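Spherulin-4 (Aspergillus clavatus, PDB 5C5G) is a glycoside hydrolase that probably acts on galactosaminogalactan during its biosynthesis, for which the Aspergillus fumigatus counterpart is required. Local coordinates at residues P25-V36 / W245-A253; V201-G211 / L233-Q244. All coordinates share one frame; numbering follows the deposited sequence.

Near the N terminus the chain runs from strand 9-13 into helix 24-32 and the turn after it; segment 25-36 packs on segment 245-253, which carries the last helix. Contact 1 therefore closes a loop of 208 intervening residues and joins the two ends of the (beta/alpha) barrel on its outer layer. Contact 2 is local and lies wholly within that span: after strand 198-203 the segment 201-211 leads into helix 212-224, strand 227-230 follows, and the loop 233-244 folds back on segment 201-211 before entering helix 245-252. The two contacts are consecutive at Gln244 and Trp245, and they touch where Pro25 CG packs on Phe241 CD1 at 3.6 Å.

Contact 1 (P25-V36 / W245-A253); sequences PLEDVISKHPDV and WSEFVDLMA
Val29 overlaps the six-membered part of the Trp245 indole, its CG2 methyl lying 3.6 Å from CZ2 and meeting the ring at a slant. Leu26 brings CD1 to Trp245 CZ2 at 3.9 Å, near the ring plane, while Val249 CG2 covers one indole face toward its rim. With CG anti to the backbone N (chi1 165°), the indole reaches across to helix 25-32, where Trp245 NE1 donates to Pro25 O at 3.0 Å. That bond is nearly straight (163°) and lies in the indole plane, but the nitrogen stands well above the carbonyl plane of Pro25. The other methyl of Val249, CG1, fits between Val29 and His33, 3.6 Å from His33 CD2.

Further along, Asp250 OD1 collects two donors. Lys32 is fully extended, and its NZ lies 3.0 Å from Asp250 OD1, on the syn lone pair of that oxygen, a salt bridge; His33 NE2 lies 2.7 Å from Asp250 OD1 in a bent, weak hydrogen bond, with ring and carboxylate planes steeply inclined. Water 1 joins His33 NE2 to Ser246 O and donates to the latter. Beyond the ring, Val36 CG2 touches Ala253 CB at 3.6 Å where the His33-Val36 turn meets Ala253. The apolar side of the contact continues inward, Trp245 resting on Val10 and Val12 of strand 9-13 and Phe229 of strand 227-230. Helix 245-252 lies over these two strands and packs nearly parallel to helix 25-32, crossing at -26° with axes 10.6 Å apart, so that first and last helices are neighbours in the ring of a TIM barrel.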
loop_
_atom_site.group_PDB
_atom_site.type_symbol
_atom_site.label_atom_id
_atom_site.label_comp_id
_atom_site.label_asym_id
_atom_site.label_seq_id
_atom_site.Cartn_x
_atom_site.Cartn_y
_atom_site.Cartn_z
ATOM N N PRO A 25 2.128 -17.207 0.029
ATOM C CA PRO A 25 2.993 -16.687 -1.041
ATOM C C PRO A 25 3.642 -15.357 -0.685
ATOM O O PRO A 25 4.715 -15.042 -1.207
ATOM C CB PRO A 25 2.030 -16.519 -2.219
ATOM C CG PRO A 25 0.951 -17.512 -1.967
ATOM C CD PRO A 25 0.772 -17.482 -0.462
ATOM N N LEU A 26 3.016 -14.589 0.198
ATOM C CA LEU A 26 3.613 -13.358 0.674
ATOM C C LEU A 26 4.683 -13.671 1.713
ATOM O O LEU A 26 5.806 -13.146 1.650
ATOM C CB LEU A 26 2.555 -12.410 1.250
ATOM C CG LEU A 26 3.111 -11.169 1.948
ATOM C CD1 LEU A 26 3.939 -10.314 1.017
ATOM C CD2 LEU A 26 1.980 -10.352 2.527
ATOM N N GLU A 27 4.371 -14.533 2.667
ATOM C CA GLU A 27 5.362 -14.832 3.677
ATOM C C GLU A 27 6.601 -15.424 3.034
ATOM O O GLU A 27 7.721 -15.151 3.465
ATOM C CB GLU A 27 4.816 -15.762 4.749
ATOM C CG GLU A 27 5.731 -15.807 5.961
ATOM C CD GLU A 27 5.226 -16.690 7.059
ATOM O OE1 GLU A 27 4.081 -17.188 6.964
ATOM O OE2 GLU A 27 5.990 -16.888 8.019
ATOM N N ASP A 28 6.405 -16.233 1.996
ATOM C CA ASP A 28 7.536 -16.874 1.340
ATOM C C ASP A 28 8.499 -15.849 0.742
ATOM O O ASP A 28 9.710 -15.986 0.901
ATOM C CB ASP A 28 7.061 -17.851 0.274
ATOM C CG ASP A 28 6.462 -19.133 0.865
ATOM O OD1 ASP A 28 6.638 -19.398 2.074
ATOM O OD2 ASP A 28 5.824 -19.888 0.106
ATOM N N VAL A 29 7.990 -14.817 0.078
ATOM C CA VAL A 29 8.893 -13.828 -0.505
ATOM C C VAL A 29 9.466 -12.881 0.555
ATOM O O VAL A 29 10.603 -12.432 0.415
ATOM C CB VAL A 29 8.247 -13.030 -1.665
ATOM C CG1 VAL A 29 7.837 -13.964 -2.786
ATOM C CG2 VAL A 29 7.061 -12.193 -1.192
ATOM N N ILE A 30 8.721 -12.610 1.619
ATOM C CA ILE A 30 9.248 -11.798 2.704
ATOM C C ILE A 30 10.464 -12.494 3.321
ATOM O O ILE A 30 11.482 -11.858 3.603
ATOM C CB ILE A 30 8.191 -11.549 3.796
ATOM C CG1 ILE A 30 7.106 -10.615 3.270
ATOM C CG2 ILE A 30 8.830 -10.977 5.073
ATOM C CD1 ILE A 30 5.844 -10.617 4.135
ATOM N N SER A 31 10.340 -13.799 3.537
ATOM C CA SER A 31 11.399 -14.601 4.126
ATOM C C SER A 31 12.585 -14.763 3.176
ATOM O O SER A 31 13.745 -14.737 3.596
ATOM C CB SER A 31 10.843 -15.976 4.515
ATOM O OG SER A 31 11.867 -16.773 5.076
ATOM N N LYS A 32 12.299 -14.922 1.887
ATOM C CA LYS A 32 13.348 -15.113 0.894
ATOM C C LYS A 32 14.164 -13.843 0.671
ATOM O O LYS A 32 15.339 -13.909 0.324
ATOM C CB LYS A 32 12.735 -15.572 -0.433
ATOM C CG LYS A 32 13.733 -15.773 -1.553
ATOM C CD LYS A 32 13.062 -16.189 -2.843
ATOM C CE LYS A 32 14.075 -16.282 -3.971
ATOM N NZ LYS A 32 13.423 -16.446 -5.297
ATOM N N HIS A 33 13.530 -12.687 0.852
ATOM C CA HIS A 33 14.152 -11.394 0.534
ATOM C C HIS A 33 14.134 -10.453 1.737
ATOM O O HIS A 33 13.418 -9.447 1.744
ATOM C CB HIS A 33 13.418 -10.727 -0.621
ATOM C CG HIS A 33 13.386 -11.537 -1.874
ATOM N ND1 HIS A 33 14.487 -11.720 -2.677
ATOM C CD2 HIS A 33 12.366 -12.190 -2.478
ATOM C CE1 HIS A 33 14.150 -12.457 -3.720
ATOM N NE2 HIS A 33 12.863 -12.743 -3.628
ATOM N N PRO A 34 14.935 -10.769 2.765
ATOM C CA PRO A 34 14.945 -9.916 3.960
ATOM C C PRO A 34 15.447 -8.503 3.678
ATOM O O PRO A 34 15.179 -7.602 4.460
ATOM C CB PRO A 34 15.900 -10.647 4.910
ATOM C CG PRO A 34 16.742 -11.509 4.037
ATOM C CD PRO A 34 15.846 -11.916 2.895
ATOM N N ASP A 35 16.143 -8.325 2.560
ATOM C CA ASP A 35 16.655 -7.018 2.158
ATOM C C ASP A 35 15.610 -6.133 1.469
ATOM O O ASP A 35 15.858 -4.958 1.254
ATOM C CB ASP A 35 17.859 -7.201 1.231
ATOM C CG ASP A 35 17.517 -7.990 -0.020
ATOM O OD1 ASP A 35 16.878 -9.057 0.099
ATOM O OD2 ASP A 35 17.876 -7.540 -1.129
ATOM N N VAL A 36 14.467 -6.696 1.099
ATOM C CA VAL A 36 13.383 -5.956 0.469
ATOM C C VAL A 36 12.428 -5.498 1.548
ATOM O O VAL A 36 12.112 -6.258 2.464
ATOM C CB VAL A 36 12.636 -6.827 -0.566
ATOM C CG1 VAL A 36 11.383 -6.131 -1.078
ATOM C CG2 VAL A 36 13.561 -7.142 -1.710
ATOM N N TRP A 245 4.335 -13.350 -9.455
ATOM C CA TRP A 245 4.573 -12.677 -8.185
ATOM C C TRP A 245 6.009 -12.875 -7.682
ATOM O O TRP A 245 6.688 -11.912 -7.322
ATOM C CB TRP A 245 3.552 -13.183 -7.173
ATOM C CG TRP A 245 3.830 -12.881 -5.729
ATOM C CD1 TRP A 245 4.116 -13.790 -4.764
ATOM C CD2 TRP A 245 3.809 -11.604 -5.090
ATOM N NE1 TRP A 245 4.272 -13.164 -3.552
ATOM C CE2 TRP A 245 4.098 -11.819 -3.729
ATOM C CE3 TRP A 245 3.583 -10.304 -5.532
ATOM C CZ2 TRP A 245 4.175 -10.778 -2.804
ATOM C CZ3 TRP A 245 3.665 -9.265 -4.605
ATOM C CH2 TRP A 245 3.938 -9.518 -3.261
ATOM N N SER A 246 6.493 -14.108 -7.674
ATOM C CA SER A 246 7.838 -14.351 -7.165
ATOM C C SER A 246 8.878 -13.665 -8.057
ATOM O O SER A 246 9.868 -13.143 -7.559
ATOM C CB SER A 246 8.126 -15.847 -7.010
ATOM O OG SER A 246 7.946 -16.533 -8.223
ATOM N N GLU A 247 8.663 -13.696 -9.373
ATOM C CA GLU A 247 9.576 -13.057 -10.313
ATOM C C GLU A 247 9.584 -11.543 -10.106
ATOM O O GLU A 247 10.639 -10.920 -10.127
ATOM C CB GLU A 247 9.203 -13.394 -11.761
ATOM C CG GLU A 247 9.506 -14.824 -12.165
ATOM C CD GLU A 247 8.413 -15.828 -11.813
ATOM O OE1 GLU A 247 7.439 -15.517 -11.101
ATOM O OE2 GLU A 247 8.554 -16.986 -12.260
ATOM N N PHE A 248 8.410 -10.956 -9.918
ATOM C CA PHE A 248 8.312 -9.540 -9.624
ATOM C C PHE A 248 9.123 -9.180 -8.380
ATOM O O PHE A 248 9.919 -8.253 -8.406
ATOM C CB PHE A 248 6.833 -9.142 -9.464
ATOM C CG PHE A 248 6.616 -7.819 -8.790
ATOM C CD1 PHE A 248 7.130 -6.649 -9.314
ATOM C CD2 PHE A 248 5.914 -7.752 -7.609
ATOM C CE1 PHE A 248 6.931 -5.439 -8.658
ATOM C CE2 PHE A 248 5.709 -6.546 -6.972
ATOM C CZ PHE A 248 6.227 -5.396 -7.498
ATOM N N VAL A 249 8.933 -9.916 -7.289
ATOM C CA VAL A 249 9.651 -9.576 -6.075
ATOM C C VAL A 249 11.161 -9.802 -6.261
ATOM O O VAL A 249 11.966 -9.017 -5.769
ATOM C CB VAL A 249 9.092 -10.306 -4.855
ATOM C CG1 VAL A 249 9.863 -9.886 -3.606
ATOM C CG2 VAL A 249 7.625 -9.970 -4.689
ATOM N N ASP A 250 11.554 -10.842 -6.991
ATOM C CA ASP A 250 12.970 -11.059 -7.281
ATOM C C ASP A 250 13.568 -9.842 -7.995
ATOM O O ASP A 250 14.703 -9.448 -7.736
ATOM C CB ASP A 250 13.190 -12.301 -8.170
ATOM C CG ASP A 250 13.061 -13.621 -7.416
ATOM O OD1 ASP A 250 12.999 -13.624 -6.172
ATOM O OD2 ASP A 250 13.044 -14.675 -8.092
ATOM N N LEU A 251 12.812 -9.258 -8.913
ATOM C CA LEU A 251 13.296 -8.097 -9.646
ATOM C C LEU A 251 13.355 -6.876 -8.742
ATOM O O LEU A 251 14.235 -6.024 -8.883
ATOM C CB LEU A 251 12.387 -7.804 -10.839
ATOM C CG LEU A 251 12.529 -8.821 -11.960
ATOM C CD1 LEU A 251 11.340 -8.694 -12.902
ATOM C CD2 LEU A 251 13.850 -8.631 -12.710
HETATM N N MSE A 252 12.434 -6.781 -7.799
HETATM C CA MSE A 252 12.473 -5.707 -6.816
HETATM C C MSE A 252 13.692 -5.848 -5.905
HETATM O O MSE A 252 14.224 -4.844 -5.429
HETATM C CB MSE A 252 11.164 -5.654 -6.026
HETATM C CG MSE A 252 9.977 -5.310 -6.931
HETATM SE SE MSE A 252 9.893 -3.407 -7.369
HETATM C CE MSE A 252 9.213 -2.809 -5.668
ATOM N N ALA A 253 14.152 -7.082 -5.685
ATOM C CA ALA A 253 15.320 -7.361 -4.862
ATOM C C ALA A 253 16.633 -7.141 -5.601
ATOM O O ALA A 253 17.689 -7.151 -4.983
ATOM C CB ALA A 253 15.265 -8.796 -4.368
HETATM O O HOH W 1 10.832 -14.102 -5.061
#

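Contact 2 (V201-G211 / L233-Q244); sequences VIHSVPTSVEG and LETDYYAGFGGQ. With EDO (1,2-ethanediol), chain C.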
loop_
_atom_site.group_PDB
_atom_site.type_symbol
_atom_site.label_atom_id
_atom_site.label_comp_id
_atom_site.label_asym_id
_atom_site.label_seq_id
_atom_site.Cartn_x
_atom_site.Cartn_y
_atom_site.Cartn_z
ATOM N N VAL A 201 0.603 1.266 -8.699
ATOM C CA VAL A 201 -0.082 -0.011 -8.702
ATOM C C VAL A 201 -0.514 -0.307 -10.138
ATOM O O VAL A 201 -1.351 0.411 -10.704
ATOM C CB VAL A 201 -1.305 0.032 -7.784
ATOM C CG1 VAL A 201 -2.146 -1.230 -7.931
ATOM C CG2 VAL A 201 -0.879 0.185 -6.334
ATOM N N ILE A 202 0.048 -1.361 -10.709
ATOM C CA ILE A 202 -0.228 -1.736 -12.087
ATOM C C ILE A 202 -0.715 -3.169 -12.090
ATOM O O ILE A 202 0.044 -4.080 -11.786
ATOM C CB ILE A 202 1.015 -1.620 -12.986
ATOM C CG1 ILE A 202 1.640 -0.227 -12.878
ATOM C CG2 ILE A 202 0.660 -1.922 -14.438
ATOM C CD1 ILE A 202 3.029 -0.141 -13.508
ATOM N N HIS A 203 -1.974 -3.369 -12.448
ATOM C CA HIS A 203 -2.538 -4.703 -12.534
ATOM C C HIS A 203 -2.838 -5.044 -13.985
ATOM O O HIS A 203 -2.598 -4.237 -14.888
ATOM C CB HIS A 203 -3.765 -4.831 -11.635
ATOM C CG HIS A 203 -4.832 -3.814 -11.883
ATOM N ND1 HIS A 203 -5.608 -3.798 -13.021
ATOM C CD2 HIS A 203 -5.269 -2.793 -11.112
ATOM C CE1 HIS A 203 -6.473 -2.801 -12.941
ATOM N NE2 HIS A 203 -6.287 -2.176 -11.791
ATOM N N SER A 204 -3.340 -6.250 -14.222
ATOM C CA SER A 204 -3.768 -6.655 -15.555
ATOM C C SER A 204 -2.611 -6.608 -16.542
ATOM O O SER A 204 -2.808 -6.357 -17.739
ATOM C CB SER A 204 -4.936 -5.781 -16.032
ATOM O OG SER A 204 -5.947 -5.717 -15.021
ATOM N N VAL A 205 -1.407 -6.890 -16.072
ATOM C CA VAL A 205 -0.270 -6.973 -16.987
ATOM C C VAL A 205 -0.401 -8.245 -17.836
ATOM O O VAL A 205 -0.610 -9.331 -17.295
ATOM C CB VAL A 205 1.045 -7.006 -16.217
ATOM C CG1 VAL A 205 2.219 -7.058 -17.176
ATOM C CG2 VAL A 205 1.170 -5.782 -15.325
ATOM N N PRO A 206 -0.305 -8.124 -19.176
ATOM C CA PRO A 206 -0.383 -9.319 -20.019
ATOM C C PRO A 206 0.707 -10.311 -19.653
ATOM O O PRO A 206 1.817 -9.918 -19.303
ATOM C CB PRO A 206 -0.128 -8.778 -21.430
ATOM C CG PRO A 206 -0.468 -7.342 -21.368
ATOM C CD PRO A 206 -0.165 -6.893 -19.971
ATOM N N THR A 207 0.409 -11.601 -19.754
ATOM C CA THR A 207 1.382 -12.596 -19.318
ATOM C C THR A 207 2.636 -12.577 -20.187
ATOM O O THR A 207 3.684 -13.045 -19.753
ATOM C CB THR A 207 0.789 -14.004 -19.278
ATOM O OG1 THR A 207 0.201 -14.291 -20.542
ATOM C CG2 THR A 207 -0.272 -14.112 -18.189
ATOM N N SER A 208 2.546 -12.008 -21.390
ATOM C CA SER A 208 3.702 -11.896 -22.274
ATOM C C SER A 208 4.742 -10.891 -21.771
ATOM O O SER A 208 5.883 -10.886 -22.238
ATOM C CB SER A 208 3.238 -11.522 -23.682
ATOM O OG SER A 208 2.426 -10.360 -23.653
ATOM N N VAL A 209 4.356 -10.038 -20.835
ATOM C CA VAL A 209 5.319 -9.179 -20.171
ATOM C C VAL A 209 5.980 -10.017 -19.082
ATOM O O VAL A 209 5.586 -9.995 -17.917
ATOM C CB VAL A 209 4.669 -7.917 -19.600
ATOM C CG1 VAL A 209 5.736 -7.015 -18.975
ATOM C CG2 VAL A 209 3.913 -7.181 -20.690
ATOM N N GLU A 210 7.010 -10.747 -19.489
ATOM C CA GLU A 210 7.670 -11.755 -18.667
ATOM C C GLU A 210 9.167 -11.689 -18.955
ATOM O O GLU A 210 9.585 -11.070 -19.939
ATOM C CB GLU A 210 7.138 -13.146 -19.014
ATOM C CG GLU A 210 7.400 -13.549 -20.463
ATOM C CD GLU A 210 6.946 -14.954 -20.775
ATOM O OE1 GLU A 210 7.218 -15.859 -19.959
ATOM O OE2 GLU A 210 6.326 -15.150 -21.846
ATOM N N GLY A 211 9.983 -12.330 -18.133
ATOM C CA GLY A 211 11.415 -12.373 -18.369
ATOM C C GLY A 211 11.987 -10.980 -18.440
ATOM O O GLY A 211 11.655 -10.122 -17.638
ATOM N N LEU A 233 -2.633 -10.508 -12.758
ATOM C CA LEU A 233 -4.068 -10.797 -12.651
ATOM C C LEU A 233 -4.906 -9.647 -13.213
ATOM O O LEU A 233 -4.626 -8.473 -12.952
ATOM C CB LEU A 233 -4.466 -11.046 -11.194
ATOM C CG LEU A 233 -3.839 -12.256 -10.486
ATOM C CD1 LEU A 233 -4.419 -12.457 -9.101
ATOM C CD2 LEU A 233 -3.971 -13.529 -11.311
ATOM N N GLU A 234 -5.966 -9.985 -13.938
ATOM C CA GLU A 234 -6.890 -8.981 -14.459
ATOM C C GLU A 234 -8.230 -9.019 -13.734
ATOM O O GLU A 234 -9.072 -8.165 -13.977
ATOM C CB GLU A 234 -7.092 -9.133 -15.971
ATOM C CG GLU A 234 -7.553 -10.484 -16.432
ATOM C CD GLU A 234 -7.465 -10.629 -17.952
ATOM O OE1 GLU A 234 -7.189 -9.620 -18.639
ATOM O OE2 GLU A 234 -7.659 -11.752 -18.454
ATOM N N THR A 235 -8.404 -10.012 -12.858
ATOM C CA THR A 235 -9.588 -10.164 -12.017
ATOM C C THR A 235 -9.096 -10.493 -10.619
ATOM O O THR A 235 -8.145 -11.266 -10.462
ATOM C CB THR A 235 -10.456 -11.313 -12.518
ATOM O OG1 THR A 235 -10.820 -11.059 -13.876
ATOM C CG2 THR A 235 -11.731 -11.469 -11.677
ATOM N N ASP A 236 -9.709 -9.897 -9.605
ATOM C CA ASP A 236 -9.355 -10.176 -8.211
ATOM C C ASP A 236 -7.874 -9.940 -7.964
ATOM O O ASP A 236 -7.195 -10.691 -7.240
ATOM C CB ASP A 236 -9.767 -11.591 -7.809
ATOM C CG ASP A 236 -11.256 -11.770 -7.794
ATOM O OD1 ASP A 236 -11.959 -10.843 -7.349
ATOM O OD2 ASP A 236 -11.715 -12.842 -8.227
ATOM N N TYR A 237 -7.375 -8.860 -8.550
ATOM C CA TYR A 237 -5.950 -8.572 -8.538
ATOM C C TYR A 237 -5.394 -8.129 -7.187
ATOM O O TYR A 237 -4.173 -8.053 -7.053
ATOM C CB TYR A 237 -5.570 -7.560 -9.634
ATOM C CG TYR A 237 -6.636 -6.536 -9.972
ATOM C CD1 TYR A 237 -6.937 -5.483 -9.115
ATOM C CD2 TYR A 237 -7.344 -6.637 -11.160
ATOM C CE1 TYR A 237 -7.911 -4.574 -9.437
ATOM C CE2 TYR A 237 -8.310 -5.735 -11.495
ATOM C CZ TYR A 237 -8.587 -4.697 -10.632
ATOM O OH TYR A 237 -9.562 -3.800 -10.976
ATOM N N TYR A 238 -6.247 -7.851 -6.201
ATOM C CA TYR A 238 -5.792 -7.606 -4.832
ATOM C C TYR A 238 -6.180 -8.733 -3.901
ATOM O O TYR A 238 -5.945 -8.647 -2.697
ATOM C CB TYR A 238 -6.346 -6.282 -4.288
ATOM C CG TYR A 238 -6.114 -5.094 -5.199
ATOM C CD1 TYR A 238 -4.920 -4.930 -5.879
ATOM C CD2 TYR A 238 -7.103 -4.144 -5.374
ATOM C CE1 TYR A 238 -4.719 -3.839 -6.712
ATOM C CE2 TYR A 238 -6.909 -3.049 -6.199
ATOM C CZ TYR A 238 -5.710 -2.907 -6.863
ATOM O OH TYR A 238 -5.504 -1.831 -7.711
ATOM N N ALA A 239 -6.748 -9.805 -4.445
ATOM C CA ALA A 239 -7.255 -10.893 -3.616
ATOM C C ALA A 239 -6.642 -12.225 -3.986
ATOM O O ALA A 239 -7.141 -13.274 -3.571
ATOM C CB ALA A 239 -8.768 -10.959 -3.693
ATOM N N GLY A 240 -5.534 -12.180 -4.699
ATOM C CA GLY A 240 -4.803 -13.376 -5.056
ATOM C C GLY A 240 -3.450 -12.938 -5.562
ATOM O O GLY A 240 -3.210 -11.751 -5.788
ATOM N N PHE A 241 -2.576 -13.907 -5.764
ATOM C CA PHE A 241 -1.223 -13.663 -6.230
ATOM C C PHE A 241 -1.106 -13.945 -7.709
ATOM O O PHE A 241 -1.574 -14.974 -8.187
ATOM C CB PHE A 241 -0.244 -14.517 -5.424
ATOM C CG PHE A 241 -0.201 -14.135 -3.978
ATOM C CD1 PHE A 241 -1.080 -14.695 -3.071
ATOM C CD2 PHE A 241 0.658 -13.159 -3.538
ATOM C CE1 PHE A 241 -1.068 -14.292 -1.736
ATOM C CE2 PHE A 241 0.672 -12.762 -2.220
ATOM C CZ PHE A 241 -0.186 -13.335 -1.319
ATOM N N GLY A 242 -0.474 -13.028 -8.431
ATOM C CA GLY A 242 -0.294 -13.190 -9.856
ATOM C C GLY A 242 0.688 -14.289 -10.182
ATOM O O GLY A 242 1.508 -14.695 -9.350
ATOM N N GLY A 243 0.628 -14.756 -11.421
ATOM C CA GLY A 243 1.478 -15.841 -11.854
ATOM C C GLY A 243 2.962 -15.550 -11.870
ATOM O O GLY A 243 3.751 -16.490 -11.944
ATOM N N GLN A 244 3.340 -14.277 -11.807
ATOM C CA GLN A 244 4.752 -13.889 -11.782
ATOM C C GLN A 244 5.090 -13.107 -10.520
ATOM O O GLN A 244 6.006 -12.304 -10.499
ATOM C CB GLN A 244 5.103 -13.093 -13.039
ATOM C CG GLN A 244 5.017 -13.980 -14.281
ATOM C CD GLN A 244 5.291 -13.239 -15.559
ATOM O OE1 GLN A 244 6.369 -12.673 -15.740
ATOM N NE2 GLN A 244 4.307 -13.217 -16.448
HETATM C C1 EDO C . -1.770 -8.724 -2.948
HETATM O O1 EDO C . -3.068 -9.302 -3.059
HETATM C C2 EDO C . -0.763 -9.819 -3.258
HETATM O O2 EDO C . -0.826 -10.153 -4.644
HETATM O O HOH W 2 -8.527 -5.937 -15.467
HETATM O O HOH W 3 9.022 -13.351 -15.596
#
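His203 and Tyr237 stack face to face, their planes 3° apart and ring centroids separated by 3.7 Å; this is the dense part of the contact. The imidazole lies here because CG sits between the backbone N and the carbonyl carbon (chi1 55°), and its rotation is fixed by a hydrogen bond between ND1 and Ser204 OG, 2.8 Å long, in which either atom could be the donor. Tyr237 in turn directs CD1 over the centre of the Tyr238 ring. The Tyr238 hydroxyl comes to the imidazole edge, OH 3.5 Å from His203 CD2, and packs on Val201, with CG1 at 3.4 Å from OH. Next to the stack along the chain, Ser204 N donates to Leu233 O at 2.9 Å.

Segment 201-211 runs from the end of strand 198-203 into the loop after it, and 233-244 lies in the loop after strand 227-230, both at the C-terminal end of the (beta/alpha) barrel, which carries the active site in this fold. Tyr238 OH is hydrogen-bonded to Glu172, a residue of the N-acetyl-D-galactosamine site, so Tyr238 borders that site. An ethanediol, probably from the crystallisation liquor, lies beside Phe241 and donates from O2 to Gly240 O at 3.1 Å.

Toward solvent the contact thins out to polar groups and waters. Water 2 donates to Glu234 O and also meets Ser204 OG. Gln244, extended beyond CG, gives only a weak bond from NE2 to Thr207 O at 3.4 Å, while its OE1 accepts from water 3, which itself accepts from Gly211 N; the water thus joins the N-cap residues of helices 245-252 and 212-224.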